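Local coordinates for protein rutinosidase (Aspergillus niger, PDB 6I1A) that is a secreted family 5 glycoside hydrolase that removes the disaccharide rutinose from flavonoid rutinosides and is predicted to act as an exo-1,3-beta-glucanase, at residues T19-G24 against F331-S336; E32-I37 against S336-K341. All coordinates share one frame; numbering follows the deposited sequence.

Contact 1 (T19-G24 against F331-S336); sequences TFKGNG and FSQGSS. With EDO (1,2-ethanediol), chain L.
Gly22, Asn23 and Gly24 pair in parallel with Gly334, Ser335 and Ser336, and this pairing of the first strand with the last is what closes the beta/alpha barrel of a family 5 glycosidase. The short strand axes approach to 4.6 Å and their directions differ by 13°.

The tight part is almost entirely main chain. Gly24 N donates to Ser335 O at 2.7 Å, with an N-H...O angle of 153°. Gly22 N binds Gln333 O at 3.2 Å; the return bond, Ser335 N to Gly22 O, is weak at 3.3 Å. Gly334 CA lies 3.3 Å from the same Gly22 O as a CA-H...O contact. Three glycines, Gly22, Gly24 and Gly334, present no side chain on the face where Ser336 lies; Ser336 CB packs against the Gly24 carbonyl group, while its OG bonds Gly302 O of the strand on the other flank.

The opposite face carries Asn23 and Ser335, both touching Leu325 of helix 317-331, and here water completes the contact. One water accepts from Ser335 OG and donates to Asn23 OD1, the latter at 2.7 Å; a second donates to Ser335 OG.

Toward the strand starts the contact loosens around exposed Lys21. Its CG stands anti to the carbonyl carbon (chi1 -65°), and further bends take the chain across Gln333; NZ is held chiefly by Ser329 O, near the end of helix 317-331, and also by Ser332 O at 3.0 Å. Asn23 ND2 points almost straight at O2 of an ethanediol, probably from the crystallisation liquor, which Tyr360 OH and Gly86 O also hold; ND2 to O2 is 2.8 Å.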
loop_
_atom_site.group_PDB
_atom_site.type_symbol
_atom_site.label_atom_id
_atom_site.label_comp_id
_atom_site.label_asym_id
_atom_site.label_seq_id
_atom_site.Cartn_x
_atom_site.Cartn_y
_atom_site.Cartn_z
ATOM N N THR A 19 -23.551 -16.832 4.208
ATOM C CA THR A 19 -24.310 -17.227 2.993
ATOM C C THR A 19 -25.002 -16.026 2.356
ATOM O O THR A 19 -25.350 -16.104 1.153
ATOM C CB THR A 19 -25.277 -18.361 3.331
ATOM O OG1 THR A 19 -26.252 -17.958 4.280
ATOM C CG2 THR A 19 -24.510 -19.553 3.844
ATOM N N PHE A 20 -25.306 -14.990 3.115
ATOM C CA PHE A 20 -26.065 -13.815 2.612
ATOM C C PHE A 20 -25.192 -13.059 1.624
ATOM O O PHE A 20 -24.011 -12.797 1.861
ATOM C CB PHE A 20 -26.459 -12.955 3.803
ATOM C CG PHE A 20 -27.190 -11.697 3.427
ATOM C CD1 PHE A 20 -28.542 -11.714 3.184
ATOM C CD2 PHE A 20 -26.505 -10.500 3.292
ATOM C CE1 PHE A 20 -29.226 -10.561 2.800
ATOM C CE2 PHE A 20 -27.186 -9.348 2.936
ATOM C CZ PHE A 20 -28.542 -9.374 2.699
ATOM N N LYS A 21 -25.798 -12.620 0.537
ATOM C CA LYS A 21 -25.184 -11.734 -0.470
ATOM C C LYS A 21 -26.132 -10.566 -0.704
ATOM O O LYS A 21 -27.339 -10.724 -0.710
ATOM C CB LYS A 21 -24.944 -12.456 -1.766
ATOM C CG LYS A 21 -23.912 -13.580 -1.630
ATOM C CD LYS A 21 -22.593 -13.291 -2.250
ATOM C CE LYS A 21 -21.876 -14.545 -2.714
ATOM N NZ LYS A 21 -20.428 -14.469 -2.441
ATOM N N GLY A 22 -25.573 -9.376 -0.826
ATOM C CA GLY A 22 -26.420 -8.246 -1.187
ATOM C C GLY A 22 -25.626 -7.067 -1.656
ATOM O O GLY A 22 -24.489 -6.853 -1.245
ATOM N N ASN A 23 -26.221 -6.288 -2.575
ATOM C CA ASN A 23 -25.666 -4.996 -3.037
ATOM C C ASN A 23 -26.504 -3.912 -2.376
ATOM O O ASN A 23 -27.749 -3.920 -2.447
ATOM C CB ASN A 23 -25.674 -4.869 -4.567
ATOM C CG ASN A 23 -24.748 -5.885 -5.236
ATOM O OD1 ASN A 23 -23.862 -6.429 -4.608
ATOM N ND2 ASN A 23 -24.972 -6.116 -6.526
ATOM N N GLY A 24 -25.810 -3.005 -1.734
ATOM C CA GLY A 24 -26.418 -1.962 -0.926
ATOM C C GLY A 24 -25.946 -0.573 -1.251
ATOM O O GLY A 24 -25.156 -0.301 -2.174
ATOM N N PHE A 331 -15.923 -12.242 -4.377
ATOM C CA PHE A 331 -14.846 -12.544 -3.410
ATOM C C PHE A 331 -15.266 -12.194 -1.982
ATOM O O PHE A 331 -14.451 -12.519 -1.042
ATOM C CB PHE A 331 -13.577 -11.815 -3.782
ATOM C CG PHE A 331 -13.041 -12.290 -5.105
ATOM C CD1 PHE A 331 -12.568 -13.576 -5.243
ATOM C CD2 PHE A 331 -12.997 -11.439 -6.185
ATOM C CE1 PHE A 331 -12.137 -14.020 -6.487
ATOM C CE2 PHE A 331 -12.543 -11.889 -7.410
ATOM C CZ PHE A 331 -12.091 -13.161 -7.535
ATOM N N SER A 332 -16.427 -11.622 -1.784
ATOM C CA SER A 332 -16.931 -11.307 -0.441
ATOM C C SER A 332 -18.452 -11.386 -0.496
ATOM O O SER A 332 -19.027 -11.959 -1.464
ATOM C CB SER A 332 -16.343 -9.992 0.035
ATOM O OG SER A 332 -16.293 -8.955 -0.924
ATOM N N GLN A 333 -19.173 -10.825 0.469
ATOM C CA GLN A 333 -20.632 -10.982 0.514
ATOM C C GLN A 333 -21.410 -9.844 -0.149
ATOM O O GLN A 333 -22.567 -9.714 0.107
ATOM C CB GLN A 333 -21.107 -11.171 1.957
ATOM C CG GLN A 333 -20.345 -12.229 2.739
ATOM C CD GLN A 333 -20.356 -13.575 2.062
ATOM O OE1 GLN A 333 -21.451 -14.075 1.707
ATOM N NE2 GLN A 333 -19.207 -14.145 1.904
ATOM N N GLY A 334 -20.744 -8.989 -0.864
ATOM C CA GLY A 334 -21.377 -7.829 -1.476
ATOM C C GLY A 334 -20.753 -6.551 -0.974
ATOM O O GLY A 334 -19.643 -6.558 -0.440
ATOM N N SER A 335 -21.459 -5.470 -1.177
ATOM C CA SER A 335 -20.908 -4.142 -0.928
ATOM C C SER A 335 -22.036 -3.135 -0.732
ATOM O O SER A 335 -23.162 -3.370 -1.171
ATOM C CB SER A 335 -19.966 -3.719 -2.037
ATOM O OG SER A 335 -20.679 -3.664 -3.290
ATOM N N SER A 336 -21.658 -1.991 -0.188
ATOM C CA SER A 336 -22.569 -0.838 -0.118
ATOM C C SER A 336 -21.833 0.421 -0.534
ATOM O O SER A 336 -20.811 0.794 0.031
ATOM C CB SER A 336 -23.277 -0.641 1.242
ATOM O OG SER A 336 -22.426 -0.730 2.345
HETATM C C1 EDO L . -27.688 -2.772 -7.295
HETATM O O1 EDO L . -27.842 -1.438 -7.537
HETATM C C2 EDO L . -27.298 -3.567 -8.465
HETATM O O2 EDO L . -26.992 -4.911 -8.029
HETATM O O HOH W 1 -21.150 -6.065 -4.542
HETATM O O HOH W 2 -22.144 -1.320 -3.580
#

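Contact 2 (E32-I37 against S336-K341); sequences EQESTI and SYWTAK. With EDO (1,2-ethanediol), chain M; EDO (1,2-ethanediol), chain U.
Trp338 CG stands anti to the backbone N (chi1 -170°), and the indole beyond it meets Glu32 and Glu34, whose side chains reach it tip to tip, at the end of the last barrel strand. Glu34 comes with an extended chain, whereas Glu32 is bent at the CB-CG bond. The meeting lies at the C-terminal mouth of the beta/alpha barrel, the end that carries the active site in this fold. The peptide bond from Trp338 to Thr339 is cis, a non-prolyl cis link that recurs after the last strand in family 5 glycosidases, and Thr339 CB lies over one face of the indole, offset toward its rim.

The carboxylates meet the benzo part of the ring. Glu32 OE1 sits at the edge near the ring plane, 3.5 Å from Trp338 CH2, its carboxylate turned 58° from the indole; the same oxygen is bound by Gly29 N. Glu34 OE2 approaches obliquely, 3.5 Å from Trp338 CZ2, with the two planes 30° apart. Within 32-37 the two carboxylates also meet, Glu32 OE2 lying 2.7 Å from Glu34 OE2.

Ile37 supplies the apolar portion. Its CD1 lies at the ring edge, 4.0 Å from Trp338 CZ2, and its CG2 is 3.8 Å from Lys341 O. Direct hydrogen bonds do not cross this contact; a water does the joining. It donates to Glu34 OE1 at 2.8 Å, accepts a weak bond from Trp338 NE1, and lies 2.6 Å from O2 of an ethanediol, probably from the crystallisation liquor, which also bonds Thr36 OG1.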
loop_
_atom_site.group_PDB
_atom_site.type_symbol
_atom_site.label_atom_id
_atom_site.label_comp_id
_atom_site.label_asym_id
_atom_site.label_seq_id
_atom_site.Cartn_x
_atom_site.Cartn_y
_atom_site.Cartn_z
ATOM N N GLU A 32 -25.395 12.042 9.799
ATOM C CA GLU A 32 -24.072 12.579 10.115
ATOM C C GLU A 32 -23.665 13.492 8.959
ATOM O O GLU A 32 -23.957 13.084 7.795
ATOM C CB GLU A 32 -23.068 11.440 10.334
ATOM C CG GLU A 32 -22.941 10.399 9.212
ATOM C CD GLU A 32 -22.041 10.736 8.051
ATOM O OE1 GLU A 32 -22.368 10.332 6.939
ATOM O OE2 GLU A 32 -20.953 11.324 8.295
ATOM N N GLN A 33 -23.013 14.586 9.247
ATOM C CA GLN A 33 -22.828 15.642 8.194
ATOM C C GLN A 33 -21.346 15.712 7.832
ATOM O O GLN A 33 -20.479 15.635 8.713
ATOM C CB GLN A 33 -23.298 17.013 8.710
ATOM C CG GLN A 33 -24.683 16.975 9.353
ATOM C CD GLN A 33 -25.723 16.332 8.494
ATOM O OE1 GLN A 33 -25.762 16.447 7.245
ATOM N NE2 GLN A 33 -26.656 15.624 9.125
ATOM N N GLU A 34 -21.077 15.937 6.519
ATOM C CA GLU A 34 -19.708 16.122 6.036
ATOM C C GLU A 34 -19.712 17.189 4.917
ATOM O O GLU A 34 -20.616 17.172 4.113
ATOM C CB GLU A 34 -19.157 14.813 5.448
ATOM C CG GLU A 34 -19.188 13.649 6.447
ATOM C CD GLU A 34 -18.740 12.321 5.856
ATOM O OE1 GLU A 34 -17.827 12.362 4.972
ATOM O OE2 GLU A 34 -19.323 11.302 6.203
ATOM N N SER A 35 -18.653 17.960 4.884
ATOM C CA SER A 35 -18.532 19.112 3.947
ATOM C C SER A 35 -18.641 18.677 2.492
ATOM O O SER A 35 -19.265 19.401 1.712
ATOM C CB SER A 35 -17.264 19.843 4.188
ATOM O OG SER A 35 -16.105 19.102 3.842
ATOM N N THR A 36 -18.078 17.545 2.079
ATOM C CA THR A 36 -18.010 17.197 0.652
ATOM C C THR A 36 -19.343 16.721 0.090
ATOM O O THR A 36 -19.521 16.697 -1.135
ATOM C CB THR A 36 -16.921 16.142 0.476
ATOM O OG1 THR A 36 -17.189 15.053 1.361
ATOM C CG2 THR A 36 -15.570 16.728 0.772
ATOM N N ILE A 37 -20.259 16.212 0.923
ATOM C CA ILE A 37 -21.445 15.493 0.393
ATOM C C ILE A 37 -22.480 16.444 -0.231
ATOM O O ILE A 37 -23.172 16.095 -1.177
ATOM C CB ILE A 37 -22.076 14.635 1.516
ATOM C CG1 ILE A 37 -21.038 13.574 1.891
ATOM C CG2 ILE A 37 -23.402 14.053 1.042
ATOM C CD1 ILE A 37 -21.434 12.698 3.097
ATOM N N SER A 336 -21.658 -1.991 -0.188
ATOM C CA SER A 336 -22.569 -0.838 -0.118
ATOM C C SER A 336 -21.833 0.421 -0.534
ATOM O O SER A 336 -20.811 0.794 0.031
ATOM C CB SER A 336 -23.277 -0.641 1.242
ATOM O OG SER A 336 -22.426 -0.730 2.345
ATOM N N TYR A 337 -22.343 1.083 -1.574
ATOM C CA TYR A 337 -21.696 2.243 -2.203
ATOM C C TYR A 337 -21.836 3.462 -1.322
ATOM O O TYR A 337 -22.865 3.667 -0.657
ATOM C CB TYR A 337 -22.377 2.503 -3.559
ATOM C CG TYR A 337 -21.542 3.321 -4.498
ATOM C CD1 TYR A 337 -20.625 2.707 -5.311
ATOM C CD2 TYR A 337 -21.637 4.694 -4.550
ATOM C CE1 TYR A 337 -19.843 3.434 -6.179
ATOM C CE2 TYR A 337 -20.796 5.456 -5.381
ATOM C CZ TYR A 337 -19.888 4.803 -6.177
ATOM O OH TYR A 337 -19.058 5.523 -7.010
ATOM N N TRP A 338 -20.817 4.310 -1.342
ATOM C CA TRP A 338 -20.858 5.640 -0.698
ATOM C C TRP A 338 -21.106 6.629 -1.829
ATOM O O TRP A 338 -20.150 6.894 -2.560
ATOM C CB TRP A 338 -19.576 5.985 0.058
ATOM C CG TRP A 338 -19.733 7.216 0.898
ATOM C CD1 TRP A 338 -19.603 8.530 0.559
ATOM C CD2 TRP A 338 -20.195 7.203 2.268
ATOM N NE1 TRP A 338 -19.894 9.328 1.637
ATOM C CE2 TRP A 338 -20.271 8.533 2.690
ATOM C CE3 TRP A 338 -20.483 6.188 3.200
ATOM C CZ2 TRP A 338 -20.624 8.907 3.992
ATOM C CZ3 TRP A 338 -20.859 6.553 4.467
ATOM C CH2 TRP A 338 -20.922 7.876 4.860
ATOM N N THR A 339 -22.292 7.212 -1.972
ATOM C CA THR A 339 -23.459 7.175 -1.082
ATOM C C THR A 339 -24.718 7.364 -1.903
ATOM O O THR A 339 -24.651 7.655 -3.146
ATOM C CB THR A 339 -23.260 8.232 -0.002
ATOM O OG1 THR A 339 -24.345 8.187 0.936
ATOM C CG2 THR A 339 -23.146 9.648 -0.528
ATOM N N ALA A 340 -25.900 7.221 -1.305
ATOM C CA ALA A 340 -27.163 7.285 -2.048
ATOM C C ALA A 340 -27.336 8.642 -2.734
ATOM O O ALA A 340 -27.714 8.635 -3.953
ATOM C CB ALA A 340 -28.306 7.055 -1.086
ATOM N N LYS A 341 -27.114 9.722 -2.033
ATOM C CA LYS A 341 -27.448 11.077 -2.508
ATOM C C LYS A 341 -26.265 11.968 -2.216
ATOM O O LYS A 341 -25.890 12.131 -1.073
ATOM C CB LYS A 341 -28.711 11.522 -1.766
ATOM C CG LYS A 341 -29.674 12.363 -2.550
ATOM C CD LYS A 341 -31.040 12.151 -1.958
ATOM C CE LYS A 341 -32.075 12.899 -2.702
ATOM N NZ LYS A 341 -33.182 13.221 -1.799
HETATM C C1 EDO M . -17.989 22.484 0.666
HETATM O O1 EDO M . -18.638 23.285 -0.318
HETATM C C2 EDO M . -17.503 21.229 0.026
HETATM O O2 EDO M . -18.443 20.482 -0.705
HETATM C C1 EDO U . -14.681 12.167 -0.384
HETATM O O1 EDO U . -14.059 13.445 -0.503
HETATM C C2 EDO U . -16.157 12.157 -0.716
HETATM O O2 EDO U . -17.033 12.592 0.363
HETATM O O HOH W 3 -18.053 11.345 2.341
#

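In the fold
Following the chain from its N terminus, residues 19-24 enter the first barrel strand and 32-37 lie in the loop beyond it, before helix 39-45. Nearly three hundred residues later, 331-336 leave helix 317-331 for the last strand, and 336-341 continue past its end. Each contact therefore closes a circuit around the barrel, and because the four segments alternate, the two circuits cross rather than nest. Contact 1 seams the first and last strands; contact 2, centred about 20 Å away, ties the loops that follow them. Ser336 belongs to both, and a probable hydrogen bond from Tyr337 N to Gly24 O, 3.2 Å, carries the pairing from one toward the other.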